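Local coordinates for uncharacterized protein (Pyrococcus furiosus, PDB 4XLZ) that probably removes an acetyl group from N,N'-diacetylchitobiose as a metal-dependent deacetylase of carbohydrate esterase family 14, here with cadmium bound, at residues 66-72 against 106-112; 124-129 against 161-167. All coordinates share one frame; numbering follows the deposited sequence.

Contact 1: 66-72 against 106-112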
ATOM      1  N   CYS A  66      -7.578  22.862  -1.707  1.00 12.73           N
ATOM      2  CA  CYS A  66      -7.762  22.124  -2.975  1.00 13.36           C
ATOM      3  C   CYS A  66      -6.946  20.865  -2.838  1.00 13.57           C
ATOM      4  O   CYS A  66      -5.738  20.867  -2.692  1.00 13.07           O
ATOM      5  CB  CYS A  66      -7.324  23.028  -4.153  1.00 14.62           C
ATOM      6  SG  CYS A  66      -7.849  22.254  -5.720  1.00 15.73           S
HETATM    7  N   MSE A  67      -7.642  19.728  -2.997  1.00 10.93           N
HETATM    8  CA  MSE A  67      -6.943  18.428  -2.683  1.00 11.30           C
HETATM    9  C   MSE A  67      -5.989  17.998  -3.756  1.00 13.42           C
HETATM   10  O   MSE A  67      -4.943  17.438  -3.496  1.00 13.75           O
HETATM   11  CB  MSE A  67      -7.999  17.288  -2.642  1.00 12.98           C
HETATM   12  CG  MSE A  67      -9.185  17.527  -1.672  1.00 14.06           C
HETATM   13 SE   MSE A  67      -8.576  17.767   0.194  1.00 14.13          SE
HETATM   14  CE  MSE A  67      -7.929  16.022   0.516  1.00 16.46           C
ATOM     15  N   THR A  68      -6.275  18.319  -5.043  1.00 11.54           N
ATOM     16  CA  THR A  68      -5.487  17.873  -6.161  1.00 11.99           C
ATOM     17  C   THR A  68      -5.100  19.019  -7.117  1.00 11.70           C
ATOM     18  O   THR A  68      -5.539  20.184  -6.936  1.00 14.60           O
ATOM     19  CB  THR A  68      -6.127  16.749  -7.016  1.00 12.36           C
ATOM     20  OG1 THR A  68      -7.168  17.350  -7.842  1.00 14.08           O
ATOM     21  CG2 THR A  68      -6.742  15.634  -6.187  1.00 14.07           C
ATOM     22  N   ASP A  69      -4.261  18.712  -8.061  1.00 12.16           N
ATOM     23  CA  ASP A  69      -3.669  19.768  -8.919  1.00 12.35           C
ATOM     24  C   ASP A  69      -4.414  19.873 -10.258  1.00 14.18           C
ATOM     25  O   ASP A  69      -4.084  20.759 -11.039  1.00 15.96           O
ATOM     26  CB  ASP A  69      -2.216  19.404  -9.191  1.00 14.31           C
ATOM     27  CG  ASP A  69      -1.984  17.973  -9.739  1.00 13.77           C
ATOM     28  OD1 ASP A  69      -3.007  17.358 -10.202  1.00 12.28           O
ATOM     29  OD2 ASP A  69      -0.805  17.509  -9.626  1.00 16.77           O
ATOM     30  N   GLY A  70      -5.432  19.079 -10.469  1.00 12.38           N
ATOM     31  CA  GLY A  70      -6.129  19.209 -11.787  1.00 12.43           C
ATOM     32  C   GLY A  70      -5.318  18.742 -12.997  1.00 12.38           C
ATOM     33  O   GLY A  70      -5.695  19.014 -14.208  1.00 14.12           O
ATOM     34  N   TYR A  71      -4.217  17.988 -12.846  1.00 11.99           N
ATOM     35  CA  TYR A  71      -3.288  17.507 -13.889  1.00 12.39           C
ATOM     36  C   TYR A  71      -3.949  16.848 -15.065  1.00 13.04           C
ATOM     37  O   TYR A  71      -3.412  16.855 -16.171  1.00 14.71           O
ATOM     38  CB  TYR A  71      -2.294  16.529 -13.132  1.00 11.79           C
ATOM     39  CG  TYR A  71      -1.226  15.879 -13.918  1.00 11.16           C
ATOM     40  CD1 TYR A  71       0.111  16.355 -13.776  1.00 11.01           C
ATOM     41  CD2 TYR A  71      -1.474  14.746 -14.689  1.00 12.55           C
ATOM     42  CE1 TYR A  71       1.173  15.692 -14.412  1.00 13.14           C
ATOM     43  CE2 TYR A  71      -0.454  14.073 -15.345  1.00 13.73           C
ATOM     44  CZ  TYR A  71       0.879  14.558 -15.168  1.00 14.51           C
ATOM     45  OH  TYR A  71       1.894  13.901 -15.822  1.00 17.61           O
HETATM   46  N   MSE A  72      -5.042  16.112 -14.794  1.00 14.24           N
HETATM   47  CA  MSE A  72      -5.570  15.235 -15.835  1.00 15.03           C
HETATM   48  C   MSE A  72      -6.632  15.924 -16.685  1.00 19.95           C
HETATM   49  O   MSE A  72      -7.123  15.303 -17.666  1.00 21.71           O
HETATM   50  CB  MSE A  72      -6.240  13.993 -15.205  1.00 14.85           C
HETATM   51  CG  MSE A  72      -5.226  13.123 -14.514  1.00 14.97           C
HETATM   52 SE   MSE A  72      -4.072  12.230 -15.848  1.00 15.45          SE
HETATM   53  CE  MSE A  72      -2.990  11.366 -14.471  1.00 15.14           C
ATOM     54  N   TRP A 106      -2.981  24.405  -1.297  1.00 12.47           N
ATOM     55  CA  TRP A 106      -2.903  23.418  -2.389  1.00 13.24           C
ATOM     56  C   TRP A 106      -2.246  22.185  -1.854  1.00 15.45           C
ATOM     57  O   TRP A 106      -1.039  22.189  -1.504  1.00 16.36           O
ATOM     58  CB  TRP A 106      -2.025  23.936  -3.546  1.00 15.93           C
ATOM     59  CG  TRP A 106      -2.589  25.219  -4.186  1.00 15.67           C
ATOM     60  CD1 TRP A 106      -2.209  26.510  -3.877  1.00 20.02           C
ATOM     61  CD2 TRP A 106      -3.575  25.281  -5.170  1.00 15.97           C
ATOM     62  NE1 TRP A 106      -2.910  27.396  -4.791  1.00 20.48           N
ATOM     63  CE2 TRP A 106      -3.756  26.622  -5.514  1.00 18.28           C
ATOM     64  CE3 TRP A 106      -4.303  24.294  -5.828  1.00 19.59           C
ATOM     65  CZ2 TRP A 106      -4.654  27.025  -6.545  1.00 18.01           C
ATOM     66  CZ3 TRP A 106      -5.227  24.644  -6.871  1.00 22.88           C
ATOM     67  CH2 TRP A 106      -5.358  26.027  -7.179  1.00 21.67           C
ATOM     68  N   LEU A 107      -2.969  21.095  -1.705  1.00 14.51           N
ATOM     69  CA  LEU A 107      -2.277  19.854  -1.189  1.00 11.77           C
ATOM     70  C   LEU A 107      -1.467  19.211  -2.232  1.00 13.32           C
ATOM     71  O   LEU A 107      -0.556  18.406  -1.903  1.00 14.91           O
ATOM     72  CB  LEU A 107      -3.339  18.824  -0.712  1.00 11.77           C
ATOM     73  CG  LEU A 107      -4.216  19.307   0.429  1.00 14.93           C
ATOM     74  CD1 LEU A 107      -4.907  18.051   1.029  1.00 16.11           C
ATOM     75  CD2 LEU A 107      -3.493  20.036   1.605  1.00 15.65           C
ATOM     76  N   ASN A 108      -1.749  19.454  -3.554  1.00 12.38           N
ATOM     77  CA  ASN A 108      -0.960  18.994  -4.679  1.00 13.62           C
ATOM     78  C   ASN A 108      -0.893  17.465  -4.905  1.00 11.45           C
ATOM     79  O   ASN A 108      -0.068  17.038  -5.631  1.00 14.48           O
ATOM     80  CB  ASN A 108       0.531  19.539  -4.627  1.00 15.77           C
ATOM     81  CG  ASN A 108       0.604  21.111  -4.845  1.00 19.36           C
ATOM     82  OD1 ASN A 108       1.197  21.813  -4.027  1.00 30.52           O
ATOM     83  ND2 ASN A 108       0.105  21.500  -5.810  1.00 22.33           N
ATOM     84  N   TYR A 109      -1.869  16.787  -4.358  1.00 12.06           N
ATOM     85  CA  TYR A 109      -1.957  15.357  -4.815  1.00 12.87           C
ATOM     86  C   TYR A 109      -2.349  15.343  -6.320  1.00 12.98           C
ATOM     87  O   TYR A 109      -3.059  16.275  -6.784  1.00 13.96           O
ATOM     88  CB  TYR A 109      -3.014  14.551  -3.952  1.00 12.20           C
ATOM     89  CG  TYR A 109      -2.478  14.419  -2.520  1.00 10.88           C
ATOM     90  CD1 TYR A 109      -1.532  13.439  -2.270  1.00 13.92           C
ATOM     91  CD2 TYR A 109      -2.974  15.212  -1.525  1.00 13.07           C
ATOM     92  CE1 TYR A 109      -0.963  13.300  -0.996  1.00 15.13           C
ATOM     93  CE2 TYR A 109      -2.464  15.052  -0.170  1.00 13.48           C
ATOM     94  CZ  TYR A 109      -1.444  14.144  -0.003  1.00 15.70           C
ATOM     95  OH  TYR A 109      -0.902  14.104   1.283  1.00 18.11           O
ATOM     96  N   ARG A 110      -1.853  14.378  -7.051  1.00 12.22           N
ATOM     97  CA  ARG A 110      -2.158  14.412  -8.478  1.00 11.26           C
ATOM     98  C   ARG A 110      -3.632  14.009  -8.688  1.00 12.38           C
ATOM     99  O   ARG A 110      -4.178  13.072  -8.135  1.00 12.47           O
ATOM    100  CB  ARG A 110      -1.270  13.452  -9.263  1.00 12.78           C
ATOM    101  CG  ARG A 110      -1.546  13.626 -10.805  1.00 12.93           C
ATOM    102  CD  ARG A 110      -0.469  12.810 -11.625  1.00 13.15           C
ATOM    103  NE  ARG A 110       0.877  13.498 -11.450  1.00 13.82           N
ATOM    104  CZ  ARG A 110       2.010  12.978 -11.921  1.00 14.58           C
ATOM    105  NH1 ARG A 110       2.001  11.794 -12.544  1.00 16.04           N
ATOM    106  NH2 ARG A 110       3.162  13.614 -11.743  1.00 15.57           N
ATOM    107  N   ASP A 111      -4.272  14.776  -9.575  1.00 11.58           N
ATOM    108  CA  ASP A 111      -5.654  14.447 -10.040  1.00 11.53           C
ATOM    109  C   ASP A 111      -5.746  13.032 -10.518  1.00 10.99           C
ATOM    110  O   ASP A 111      -4.894  12.543 -11.238  1.00 12.66           O
ATOM    111  CB  ASP A 111      -5.823  15.457 -11.233  1.00 13.20           C
ATOM    112  CG  ASP A 111      -7.157  15.434 -11.852  1.00 15.31           C
ATOM    113  OD1 ASP A 111      -8.149  14.802 -11.441  1.00 15.54           O
ATOM    114  OD2 ASP A 111      -7.242  16.206 -12.899  1.00 14.25           O
ATOM    115  N   THR A 112      -6.811  12.384 -10.010  1.00 11.59           N
ATOM    116  CA  THR A 112      -7.178  10.948 -10.263  1.00 11.22           C
ATOM    117  C   THR A 112      -6.374  10.037  -9.320  1.00 13.62           C
ATOM    118  O   THR A 112      -6.567   8.809  -9.383  1.00 14.01           O
ATOM    119  CB  THR A 112      -7.066  10.391 -11.696  1.00 12.99           C
ATOM    120  OG1 THR A 112      -5.729  10.287 -12.181  1.00 12.40           O
ATOM    121  CG2 THR A 112      -7.956  11.325 -12.667  1.00 12.40           C
TER
HETATM  122  O   HOH W   1      -3.710  21.043  -4.904  1.00 18.81           O
HETATM  123  O   HOH W   2       1.130  16.167 -10.573  1.00 15.55           O
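R110 lies along Y71, its outer half over one face of the ring. CB only approaches D69 OD2. CG, anti to the backbone N (chi1 -175°), comes alongside Y71 CB, and CD sits over the ring face, 3.8 Å from the Y71 centroid in a CH-pi contact. A bend at chi3 (-69°) then lays the guanidinium flat on the same ring, the planes 7° apart; CZ is 4.1 Å from the centroid, a cation-pi stack. NE donates a hydrogen bond to a water that also lies close to D69 OD2, while NH1 bonds N108 O of the second subunit, where the partner R110 does the same in return.

The backbones run parallel here, at the C-terminal ends of strands 61-68 and 103-109 in a right-handed beta-alpha-beta unit built through helix 81-99. L107 N meets C66 O at 2.9 Å in a nearly straight bond. The register then slips by one residue between the C66-W106 and T68-Y109 bridges, a beta bulge, and a water fills in at N108 N, accepting from it and donating to C66 O.

Past the strands, D69 OD1 accepts hydrogen bonds from two backbone N-H groups, which approach from opposite faces of its carboxylate plane: Y71 N, which makes an Asx turn, and D111 N, close to linear at 2.9 Å. D111 returns a bond to the other segment, its OD2 accepting from M72 N at 2.9 Å from above the carboxylate plane. The D111 side chain also touches H40, a ligand of the bound cadmium ion. On the sheet face bearing C66 and W106, C66 SG lies oblique to the indole, 4.8 Å from the centre of its six-membered ring.

Contact 2: 124-129 against 161-167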
ATOM      1  N   LEU A 124      -5.200  17.630   6.220  1.00 13.56           N
ATOM      2  CA  LEU A 124      -6.430  18.374   6.525  1.00 13.75           C
ATOM      3  C   LEU A 124      -6.424  18.801   7.964  1.00 13.98           C
ATOM      4  O   LEU A 124      -6.789  19.914   8.306  1.00 14.21           O
ATOM      5  CB  LEU A 124      -7.700  17.579   6.185  1.00 13.27           C
ATOM      6  CG  LEU A 124      -7.800  17.323   4.680  1.00 12.77           C
ATOM      7  CD1 LEU A 124      -9.133  16.523   4.499  1.00 15.73           C
ATOM      8  CD2 LEU A 124      -7.920  18.639   3.861  1.00 14.24           C
ATOM      9  N   VAL A 125      -6.099  17.880   8.910  1.00 13.11           N
ATOM     10  CA  VAL A 125      -6.115  18.194  10.360  1.00 12.95           C
ATOM     11  C   VAL A 125      -5.031  19.279  10.613  1.00 12.87           C
ATOM     12  O   VAL A 125      -5.389  20.155  11.454  1.00 13.80           O
ATOM     13  CB  VAL A 125      -5.801  16.934  11.089  1.00 14.11           C
ATOM     14  CG1 VAL A 125      -5.467  17.223  12.591  1.00 15.68           C
ATOM     15  CG2 VAL A 125      -7.033  15.982  11.044  1.00 15.35           C
ATOM     16  N   LYS A 126      -3.898  19.291   9.964  1.00 13.24           N
ATOM     17  CA  LYS A 126      -2.882  20.366  10.259  1.00 13.33           C
ATOM     18  C   LYS A 126      -3.490  21.716   9.884  1.00 16.17           C
ATOM     19  O   LYS A 126      -3.401  22.698  10.638  1.00 14.58           O
ATOM     20  CB  LYS A 126      -1.686  20.103   9.310  1.00 15.13           C
ATOM     21  CG  LYS A 126      -0.552  21.096   9.588  1.00 19.64           C
ATOM     22  CD  LYS A 126       0.921  20.535   9.126  1.00 23.62           C
ATOM     23  CE  LYS A 126       0.976  20.466   7.736  1.00 28.56           C
ATOM     24  NZ  LYS A 126       2.295  19.604   7.513  1.00 28.22           N
ATOM     25  N   ILE A 127      -4.187  21.803   8.743  1.00 14.60           N
ATOM     26  CA  ILE A 127      -4.749  23.123   8.338  1.00 13.90           C
ATOM     27  C   ILE A 127      -5.886  23.448   9.174  1.00 13.42           C
ATOM     28  O   ILE A 127      -6.074  24.660   9.577  1.00 15.78           O
ATOM     29  CB  ILE A 127      -5.191  22.995   6.870  1.00 12.49           C
ATOM     30  CG1 ILE A 127      -3.954  22.799   5.969  1.00 14.33           C
ATOM     31  CG2 ILE A 127      -5.902  24.352   6.442  1.00 14.10           C
ATOM     32  CD1 ILE A 127      -4.259  22.297   4.508  1.00 15.14           C
ATOM     33  N   ILE A 128      -6.810  22.554   9.572  1.00 13.51           N
ATOM     34  CA  ILE A 128      -7.892  22.852  10.437  1.00 12.13           C
ATOM     35  C   ILE A 128      -7.367  23.366  11.789  1.00 13.08           C
ATOM     36  O   ILE A 128      -7.993  24.277  12.320  1.00 15.22           O
ATOM     37  CB  ILE A 128      -8.837  21.577  10.594  1.00 13.80           C
ATOM     38  CG1 ILE A 128      -9.504  21.356   9.196  1.00 15.77           C
ATOM     39  CG2 ILE A 128      -9.900  21.768  11.685  1.00 14.82           C
ATOM     40  CD1 ILE A 128     -10.261  19.983   9.170  1.00 16.71           C
ATOM     41  N   ARG A 129      -6.360  22.675  12.308  1.00 14.11           N
ATOM     42  CA  ARG A 129      -5.882  23.114  13.624  1.00 14.64           C
ATOM     43  C   ARG A 129      -5.177  24.433  13.457  1.00 15.08           C
ATOM     44  O   ARG A 129      -5.299  25.249  14.446  1.00 17.84           O
ATOM     45  CB  ARG A 129      -4.945  22.092  14.195  1.00 16.28           C
ATOM     46  CG  ARG A 129      -5.677  20.820  14.640  1.00 15.68           C
ATOM     47  CD  ARG A 129      -4.573  19.789  15.038  1.00 13.56           C
ATOM     48  NE  ARG A 129      -5.307  18.584  15.614  1.00 14.30           N
ATOM     49  CZ  ARG A 129      -4.713  17.373  15.837  1.00 13.66           C
ATOM     50  NH1 ARG A 129      -5.428  16.425  16.456  1.00 14.32           N
ATOM     51  NH2 ARG A 129      -3.459  17.156  15.396  1.00 14.90           N
ATOM     52  N   SER A 161     -11.629  14.102   8.988  1.00 12.51           N
ATOM     53  CA  SER A 161     -10.579  15.020   9.501  1.00 12.10           C
ATOM     54  C   SER A 161     -11.221  16.055  10.429  1.00 12.82           C
ATOM     55  O   SER A 161     -10.542  16.471  11.393  1.00 13.41           O
ATOM     56  CB  SER A 161      -9.905  15.726   8.360  1.00 12.35           C
ATOM     57  OG  SER A 161      -9.228  14.726   7.540  1.00 13.78           O
ATOM     58  N   VAL A 162     -12.427  16.524  10.133  1.00 12.95           N
ATOM     59  CA  VAL A 162     -13.099  17.438  11.123  1.00 14.30           C
ATOM     60  C   VAL A 162     -13.223  16.725  12.492  1.00 13.91           C
ATOM     61  O   VAL A 162     -12.912  17.349  13.523  1.00 16.04           O
ATOM     62  CB  VAL A 162     -14.465  17.864  10.520  1.00 14.63           C
ATOM     63  CG1 VAL A 162     -15.263  18.576  11.632  1.00 14.19           C
ATOM     64  CG2 VAL A 162     -14.181  18.856   9.339  1.00 15.29           C
ATOM     65  N   ALA A 163     -13.657  15.447  12.453  1.00 14.07           N
ATOM     66  CA  ALA A 163     -13.826  14.727  13.730  1.00 13.87           C
ATOM     67  C   ALA A 163     -12.456  14.584  14.381  1.00 16.07           C
ATOM     68  O   ALA A 163     -12.281  14.780  15.615  1.00 15.80           O
ATOM     69  CB  ALA A 163     -14.362  13.356  13.457  1.00 15.14           C
ATOM     70  N   PHE A 164     -11.417  14.180  13.618  1.00 14.22           N
ATOM     71  CA  PHE A 164     -10.144  13.784  14.288  1.00 13.47           C
ATOM     72  C   PHE A 164      -9.310  14.921  14.661  1.00 13.27           C
ATOM     73  O   PHE A 164      -8.373  14.812  15.523  1.00 14.52           O
ATOM     74  CB  PHE A 164      -9.340  12.858  13.311  1.00 14.24           C
ATOM     75  CG  PHE A 164     -10.061  11.524  13.009  1.00 12.78           C
ATOM     76  CD1 PHE A 164     -11.154  11.050  13.712  1.00 14.27           C
ATOM     77  CD2 PHE A 164      -9.599  10.836  11.891  1.00 14.51           C
ATOM     78  CE1 PHE A 164     -11.791   9.814  13.315  1.00 16.27           C
ATOM     79  CE2 PHE A 164     -10.212   9.620  11.488  1.00 16.62           C
ATOM     80  CZ  PHE A 164     -11.310   9.158  12.151  1.00 16.72           C
ATOM     81  N   SER A 165      -9.627  16.140  14.115  1.00 13.18           N
ATOM     82  CA  SER A 165      -8.887  17.339  14.585  1.00 14.53           C
ATOM     83  C   SER A 165      -9.105  17.645  16.049  1.00 13.87           C
ATOM     84  O   SER A 165      -8.140  18.310  16.602  1.00 14.88           O
ATOM     85  CB  SER A 165      -9.455  18.575  13.804  1.00 15.23           C
ATOM     86  OG  SER A 165      -9.035  18.528  12.446  1.00 16.78           O
ATOM     87  N   GLN A 166     -10.124  17.069  16.649  1.00 13.95           N
ATOM     88  CA  GLN A 166     -10.462  17.333  18.131  1.00 17.09           C
ATOM     89  C   GLN A 166      -9.622  16.387  18.978  1.00 16.61           C
ATOM     90  O   GLN A 166      -9.676  16.484  20.228  1.00 17.62           O
ATOM     91  CB  GLN A 166     -11.954  16.979  18.425  1.00 19.99           C
ATOM     92  CG  GLN A 166     -12.723  17.844  17.594  1.00 31.14           C
ATOM     93  CD  GLN A 166     -14.173  17.756  17.933  1.00 41.88           C
ATOM     94  OE1 GLN A 166     -14.548  17.456  19.029  1.00 36.41           O
ATOM     95  NE2 GLN A 166     -14.993  18.093  16.968  1.00 46.06           N
ATOM     96  N   LEU A 167      -8.890  15.432  18.389  1.00 14.43           N
ATOM     97  CA  LEU A 167      -8.338  14.340  19.250  1.00 13.94           C
ATOM     98  C   LEU A 167      -6.885  14.503  19.352  1.00 16.61           C
ATOM     99  O   LEU A 167      -6.093  14.405  18.389  1.00 14.62           O
ATOM    100  CB  LEU A 167      -8.595  12.936  18.486  1.00 15.55           C
ATOM    101  CG  LEU A 167     -10.028  12.649  18.184  1.00 15.35           C
ATOM    102  CD1 LEU A 167     -10.223  11.330  17.395  1.00 16.26           C
ATOM    103  CD2 LEU A 167     -10.892  12.562  19.514  1.00 16.93           C
TER
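V125 and I128 close round the hydroxyl of S165 with their methyl groups: V125 CG2 is 3.5 Å and I128 CG2 3.4 Å from S165 OG. That hydroxyl stands beside its own backbone N (chi1 -72°) and donates to S161 O at 2.8 Å, so the polar group is satisfied within its own segment. S161 O also receives S165 N, from the opposite face of the carbonyl. I128 CD1 also meets V162 CG2 at 4.1 Å, the two side chains crossing at about a right angle, and L124 CB lies against S161 OG, whose hydrogen-bond partner is L157 O.

R129 runs extended from CG to NE and sets its guanidinium edge on S165 O. NE bonds that oxygen at 3.0 Å, with the acceptor 4° out of the guanidinium plane, and NH1 adds a weak bond; V125 CG1 lies over one face. NH2 forms a salt bridge with D174. A leucine in its place would probably leave D174 without this charge mate and S165 O without its NE donor. The chemistry is thus divided: aliphatic groups of helix 118-131 pack on two serines whose hydroxyls bond backbone carbonyls, while one arginine ties that helix to the F164-L167 beta turn.

Contact 1 closes before contact 2 opens along the chain, and their centres are about 20 Å apart. Helix 118-131 connects them: it follows strand 103-109 directly, packs on a face of the sheet, over strands 61-68 and 103-109, through L124 and I127, and carries segment 124-129. The evidence is direct touching, L107 CD2 to I127 CD1 at 3.8 Å and M67 SE to L124 CD2 at 3.8 Å. Contact 1 joins the outermost strand within this chain to its neighbour in the parallel sheet, near the metal-binding end, whereas contact 2 pairs two helices in the layer packed on that sheet. Both meet the fourth subunit, so this sheet-and-helix layer takes part in the six-chain assembly.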